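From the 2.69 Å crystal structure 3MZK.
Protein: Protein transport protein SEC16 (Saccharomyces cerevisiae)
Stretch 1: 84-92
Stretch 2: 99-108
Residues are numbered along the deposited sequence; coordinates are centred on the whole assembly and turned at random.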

ATOM      1  N   MET B  84     -27.047 -24.132 -19.053  1.00 65.91           N
ATOM      2  CA  MET B  84     -25.784 -24.706 -18.593  1.00 72.37           C
ATOM      3  C   MET B  84     -26.007 -25.973 -17.775  1.00 74.00           C
ATOM      4  O   MET B  84     -25.318 -26.972 -17.971  1.00 78.56           O
ATOM      5  CB  MET B  84     -24.971 -23.688 -17.789  1.00 56.69           C
ATOM      6  CG  MET B  84     -24.600 -22.444 -18.572  1.00 64.97           C
ATOM      7  SD  MET B  84     -23.039 -21.709 -18.052  1.00 84.33           S
ATOM      8  CE  MET B  84     -21.890 -23.027 -18.439  1.00 50.08           C
ATOM      9  N   GLU B  85     -26.967 -25.928 -16.857  1.00 71.47           N
ATOM     10  CA  GLU B  85     -27.337 -27.118 -16.099  1.00 82.71           C
ATOM     11  C   GLU B  85     -27.631 -28.266 -17.059  1.00 83.33           C
ATOM     12  O   GLU B  85     -26.987 -29.317 -17.015  1.00 84.40           O
ATOM     13  CB  GLU B  85     -28.580 -26.858 -15.246  1.00 93.87           C
ATOM     14  CG  GLU B  85     -28.371 -26.018 -14.002  1.00102.44           C
ATOM     15  CD  GLU B  85     -29.672 -25.801 -13.242  1.00104.93           C
ATOM     16  OE1 GLU B  85     -30.728 -26.269 -13.724  1.00 94.10           O
ATOM     17  OE2 GLU B  85     -29.641 -25.163 -12.168  1.00110.20           O
ATOM     18  N   THR B  86     -28.610 -28.047 -17.930  1.00 71.30           N
ATOM     19  CA  THR B  86     -29.035 -29.056 -18.888  1.00 72.89           C
ATOM     20  C   THR B  86     -27.866 -29.624 -19.669  1.00 74.17           C
ATOM     21  O   THR B  86     -27.632 -30.832 -19.666  1.00 80.14           O
ATOM     22  CB  THR B  86     -30.035 -28.472 -19.891  1.00 77.85           C
ATOM     23  OG1 THR B  86     -31.121 -27.861 -19.184  1.00 81.05           O
ATOM     24  CG2 THR B  86     -30.568 -29.564 -20.800  1.00 73.86           C
ATOM     25  N   THR B  87     -27.138 -28.738 -20.339  1.00 74.40           N
ATOM     26  CA  THR B  87     -26.023 -29.135 -21.188  1.00 67.03           C
ATOM     27  C   THR B  87     -24.996 -29.954 -20.419  1.00 74.99           C
ATOM     28  O   THR B  87     -24.593 -31.031 -20.863  1.00 81.39           O
ATOM     29  CB  THR B  87     -25.326 -27.911 -21.804  1.00 61.89           C
ATOM     30  OG1 THR B  87     -26.279 -27.127 -22.530  1.00 67.47           O
ATOM     31  CG2 THR B  87     -24.218 -28.354 -22.740  1.00 48.66           C
ATOM     32  N   ILE B  88     -24.580 -29.436 -19.267  1.00 63.12           N
ATOM     33  CA  ILE B  88     -23.595 -30.104 -18.424  1.00 68.91           C
ATOM     34  C   ILE B  88     -24.057 -31.495 -18.002  1.00 78.35           C
ATOM     35  O   ILE B  88     -23.268 -32.440 -17.980  1.00 86.44           O
ATOM     36  CB  ILE B  88     -23.276 -29.266 -17.171  1.00 77.93           C
ATOM     37  CG1 ILE B  88     -22.610 -27.948 -17.570  1.00 78.47           C
ATOM     38  CG2 ILE B  88     -22.379 -30.044 -16.223  1.00 75.70           C
ATOM     39  CD1 ILE B  88     -22.473 -26.966 -16.436  1.00 71.11           C
ATOM     40  N   LYS B  89     -25.337 -31.619 -17.670  1.00 75.11           N
ATOM     41  CA  LYS B  89     -25.901 -32.912 -17.310  1.00 87.70           C
ATOM     42  C   LYS B  89     -25.794 -33.879 -18.484  1.00 93.65           C
ATOM     43  O   LYS B  89     -25.136 -34.916 -18.390  1.00 94.59           O
ATOM     44  CB  LYS B  89     -27.363 -32.765 -16.879  1.00 77.64           C
ATOM     45  N   SER B  90     -26.437 -33.527 -19.592  1.00 87.91           N
ATOM     46  CA  SER B  90     -26.447 -34.374 -20.779  1.00 86.50           C
ATOM     47  C   SER B  90     -25.042 -34.764 -21.225  1.00 91.35           C
ATOM     48  O   SER B  90     -24.794 -35.916 -21.567  1.00 97.51           O
ATOM     49  CB  SER B  90     -27.194 -33.683 -21.921  1.00 81.90           C
ATOM     50  OG  SER B  90     -26.767 -32.343 -22.071  1.00 99.63           O
ATOM     51  N   ILE B  91     -24.124 -33.802 -21.211  1.00 85.48           N
ATOM     52  CA  ILE B  91     -22.763 -34.039 -21.679  1.00 81.73           C
ATOM     53  C   ILE B  91     -22.030 -35.083 -20.850  1.00 84.87           C
ATOM     54  O   ILE B  91     -21.522 -36.068 -21.384  1.00 93.19           O
ATOM     55  CB  ILE B  91     -21.932 -32.744 -21.689  1.00 71.86           C
ATOM     56  CG1 ILE B  91     -22.353 -31.861 -22.865  1.00 69.98           C
ATOM     57  CG2 ILE B  91     -20.443 -33.067 -21.749  1.00 50.70           C
ATOM     58  CD1 ILE B  91     -21.533 -30.607 -23.008  1.00 72.15           C
ATOM     59  N   SER B  92     -21.972 -34.857 -19.544  1.00 81.20           N
ATOM     60  CA  SER B  92     -21.263 -35.757 -18.646  1.00 89.50           C
ATOM     61  C   SER B  92     -21.953 -37.116 -18.584  1.00 93.29           C
ATOM     62  O   SER B  92     -21.299 -38.159 -18.538  1.00 94.94           O
ATOM     63  CB  SER B  92     -21.179 -35.145 -17.249  1.00 91.58           C
ATOM     64  OG  SER B  92     -22.472 -34.810 -16.774  1.00 90.86           O
ATOM     65  N   ASP B  99     -13.848 -34.108 -19.374  1.00 74.58           N
ATOM     66  CA  ASP B  99     -13.436 -33.238 -18.276  1.00 60.25           C
ATOM     67  C   ASP B  99     -14.333 -32.004 -18.209  1.00 58.08           C
ATOM     68  O   ASP B  99     -14.370 -31.202 -19.139  1.00 56.36           O
ATOM     69  CB  ASP B  99     -11.972 -32.827 -18.443  1.00 36.76           C
ATOM     70  CG  ASP B  99     -11.422 -32.099 -17.224  1.00 71.55           C
ATOM     71  OD1 ASP B  99     -12.186 -31.357 -16.566  1.00 70.79           O
ATOM     72  OD2 ASP B  99     -10.219 -32.267 -16.924  1.00 83.01           O
ATOM     73  N   MET B 100     -15.052 -31.853 -17.100  1.00 59.22           N
ATOM     74  CA  MET B 100     -16.074 -30.819 -16.993  1.00 49.88           C
ATOM     75  C   MET B 100     -15.638 -29.621 -16.157  1.00 50.13           C
ATOM     76  O   MET B 100     -16.451 -28.754 -15.846  1.00 54.58           O
ATOM     77  CB  MET B 100     -17.350 -31.420 -16.409  1.00 62.32           C
ATOM     78  CG  MET B 100     -17.807 -32.694 -17.104  1.00 69.12           C
ATOM     79  SD  MET B 100     -18.426 -32.399 -18.765  1.00 83.57           S
ATOM     80  CE  MET B 100     -19.776 -31.273 -18.426  1.00 84.87           C
ATOM     81  N   THR B 101     -14.357 -29.572 -15.799  1.00 36.73           N
ATOM     82  CA  THR B 101     -13.819 -28.474 -15.008  1.00 45.97           C
ATOM     83  C   THR B 101     -14.237 -27.099 -15.540  1.00 55.06           C
ATOM     84  O   THR B 101     -14.871 -26.318 -14.827  1.00 61.16           O
ATOM     85  CB  THR B 101     -12.280 -28.535 -14.930  1.00 61.35           C
ATOM     86  OG1 THR B 101     -11.872 -29.759 -14.304  1.00 63.53           O
ATOM     87  CG2 THR B 101     -11.732 -27.350 -14.133  1.00 55.13           C
ATOM     88  N   ILE B 102     -13.873 -26.809 -16.787  1.00 50.84           N
ATOM     89  CA  ILE B 102     -14.166 -25.513 -17.399  1.00 52.08           C
ATOM     90  C   ILE B 102     -15.664 -25.226 -17.466  1.00 52.86           C
ATOM     91  O   ILE B 102     -16.109 -24.113 -17.177  1.00 52.66           O
ATOM     92  CB  ILE B 102     -13.570 -25.415 -18.816  1.00 53.19           C
ATOM     93  CG1 ILE B 102     -12.044 -25.401 -18.747  1.00 48.69           C
ATOM     94  CG2 ILE B 102     -14.080 -24.174 -19.533  1.00 42.69           C
ATOM     95  CD1 ILE B 102     -11.384 -25.591 -20.086  1.00 48.67           C
ATOM     96  N   TRP B 103     -16.436 -26.230 -17.864  1.00 56.67           N
ATOM     97  CA  TRP B 103     -17.886 -26.114 -17.862  1.00 63.26           C
ATOM     98  C   TRP B 103     -18.372 -25.608 -16.506  1.00 66.92           C
ATOM     99  O   TRP B 103     -19.041 -24.578 -16.410  1.00 64.87           O
ATOM    100  CB  TRP B 103     -18.527 -27.472 -18.152  1.00 70.09           C
ATOM    101  CG  TRP B 103     -18.635 -27.811 -19.604  1.00 78.69           C
ATOM    102  CD1 TRP B 103     -18.024 -28.843 -20.256  1.00 75.24           C
ATOM    103  CD2 TRP B 103     -19.410 -27.118 -20.589  1.00 77.26           C
ATOM    104  NE1 TRP B 103     -18.372 -28.836 -21.586  1.00 68.86           N
ATOM    105  CE2 TRP B 103     -19.220 -27.786 -21.815  1.00 63.85           C
ATOM    106  CE3 TRP B 103     -20.244 -25.998 -20.551  1.00 78.21           C
ATOM    107  CZ2 TRP B 103     -19.834 -27.369 -22.992  1.00 55.01           C
ATOM    108  CZ3 TRP B 103     -20.853 -25.587 -21.722  1.00 79.46           C
ATOM    109  CH2 TRP B 103     -20.646 -26.272 -22.926  1.00 69.27           C
ATOM    110  N   GLN B 104     -18.015 -26.342 -15.459  1.00 62.34           N
ATOM    111  CA  GLN B 104     -18.512 -26.075 -14.119  1.00 69.25           C
ATOM    112  C   GLN B 104     -17.935 -24.796 -13.525  1.00 75.46           C
ATOM    113  O   GLN B 104     -18.594 -24.117 -12.731  1.00 80.54           O
ATOM    114  CB  GLN B 104     -18.230 -27.272 -13.210  1.00 69.77           C
ATOM    115  CG  GLN B 104     -19.055 -28.498 -13.571  1.00 70.58           C
ATOM    116  CD  GLN B 104     -18.529 -29.772 -12.948  1.00 72.33           C
ATOM    117  OE1 GLN B 104     -17.322 -29.941 -12.767  1.00 87.80           O
ATOM    118  NE2 GLN B 104     -19.436 -30.679 -12.617  1.00 69.79           N
ATOM    119  N   LEU B 105     -16.705 -24.471 -13.906  1.00 65.09           N
ATOM    120  CA  LEU B 105     -16.071 -23.246 -13.442  1.00 58.29           C
ATOM    121  C   LEU B 105     -16.832 -22.030 -13.953  1.00 59.97           C
ATOM    122  O   LEU B 105     -17.161 -21.122 -13.185  1.00 43.97           O
ATOM    123  CB  LEU B 105     -14.622 -23.190 -13.905  1.00 57.76           C
ATOM    124  CG  LEU B 105     -13.890 -21.885 -13.600  1.00 59.90           C
ATOM    125  CD1 LEU B 105     -13.936 -21.595 -12.114  1.00 51.52           C
ATOM    126  CD2 LEU B 105     -12.450 -21.945 -14.097  1.00 54.42           C
ATOM    127  N   LEU B 106     -17.115 -22.023 -15.252  1.00 57.71           N
ATOM    128  CA  LEU B 106     -17.877 -20.940 -15.864  1.00 58.11           C
ATOM    129  C   LEU B 106     -19.287 -20.837 -15.284  1.00 67.27           C
ATOM    130  O   LEU B 106     -19.830 -19.739 -15.140  1.00 68.99           O
ATOM    131  CB  LEU B 106     -17.928 -21.110 -17.381  1.00 56.68           C
ATOM    132  CG  LEU B 106     -16.635 -20.748 -18.121  1.00 58.95           C
ATOM    133  CD1 LEU B 106     -16.714 -21.159 -19.578  1.00 68.30           C
ATOM    134  CD2 LEU B 106     -16.350 -19.258 -18.001  1.00 58.07           C
ATOM    135  N   GLU B 107     -19.875 -21.980 -14.947  1.00 71.12           N
ATOM    136  CA  GLU B 107     -21.201 -21.991 -14.341  1.00 72.92           C
ATOM    137  C   GLU B 107     -21.185 -21.280 -12.987  1.00 67.81           C
ATOM    138  O   GLU B 107     -22.040 -20.443 -12.711  1.00 64.57           O
ATOM    139  CB  GLU B 107     -21.720 -23.419 -14.188  1.00 70.69           C
ATOM    140  CG  GLU B 107     -23.187 -23.492 -13.811  1.00 81.91           C
ATOM    141  CD  GLU B 107     -23.647 -24.908 -13.522  1.00 86.97           C
ATOM    142  OE1 GLU B 107     -22.803 -25.741 -13.125  1.00 81.94           O
ATOM    143  OE2 GLU B 107     -24.854 -25.185 -13.694  1.00 84.81           O
ATOM    144  N   MET B 108     -20.206 -21.610 -12.149  1.00 62.93           N
ATOM    145  CA  MET B 108     -20.050 -20.940 -10.859  1.00 70.08           C
ATOM    146  C   MET B 108     -19.967 -19.429 -11.022  1.00 77.42           C
ATOM    147  O   MET B 108     -20.738 -18.686 -10.414  1.00 84.21           O
ATOM    148  CB  MET B 108     -18.787 -21.415 -10.140  1.00 66.10           C
ATOM    149  CG  MET B 108     -18.821 -22.836  -9.639  1.00 66.82           C
ATOM    150  SD  MET B 108     -17.331 -23.190  -8.693  1.00 71.73           S
ATOM    151  CE  MET B 108     -17.370 -21.839  -7.525  1.00117.61           C
TER

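Two nearly antiparallel helices of one chain pack here mainly through apolar side chains, with a tryptophan set as a knob into the neighbouring helix and no hydrogen bond crossing between them. The axes run at 164° to each other and come within 10.8 Å, and the contact buries 515 Å² counted over both sides. The antiparallel run sets the order of the pairs: M84 lies by E107, I88 by W103 and S92 by M100, so that contact residues recur every three or four positions, about one helical turn. M84, T87, M100 and W103 are buried, while I88 and E107 remain partly exposed.

W103 is the centre of the arrangement. Its CA-to-CB bond points toward the first helix, and its side chain sits among M84, T87, I88 and I91. The large side chain can touch all four at once: I91 CD1 lies 3.7 Å from W103 CZ2 and T87 CG2 is 4.1 Å from W103 CH2, while I88 meets the base of the side chain, its CG1 4.2 Å from W103 CB. M84 CE approaches the ring edge, near its plane, 4.0 Å from W103 CE3, and also rests 3.8 Å from the backbone atom W103 O; a long, flexible, apolar chain suits this reach from a buried site. Threonine suits its position because it offers a methyl to the ring, while its hydroxyl is hydrogen-bonded to a residue just outside the stretch.

At the start of the second helix, M100 occupies the N-cap position, and its CA-to-CB bond points toward the first helix. With all three chi angles in m, its unbranched chain folds into the space beside the two isoleucines: I88 CG2 is 3.6 Å from M100 CE, and I91 CG2 is 3.7 Å from M100 SD. Flexible methionine fits well against these stiffer, beta-branched neighbours. S92 makes a looser contact, its CB lying 4.2 Å from M100 CG. Its OG turns back to its own helix, within hydrogen-bonding reach of the carbonyls of I88 and K89.

At the other end, the CA-to-CB bond of E107 points toward the first helix, and the side chain extends with chi1 and chi2 both in t. Its aliphatic part packs beside M84, whose CE is 4.3 Å from E107 CB, and its carboxylate reaches the more open flank, where E107 OE1 lies 3.5 Å from I88 CD1 and E107 OE2 lies 3.6 Å from E85 CG. A long side chain with a polar end suits this partly exposed position.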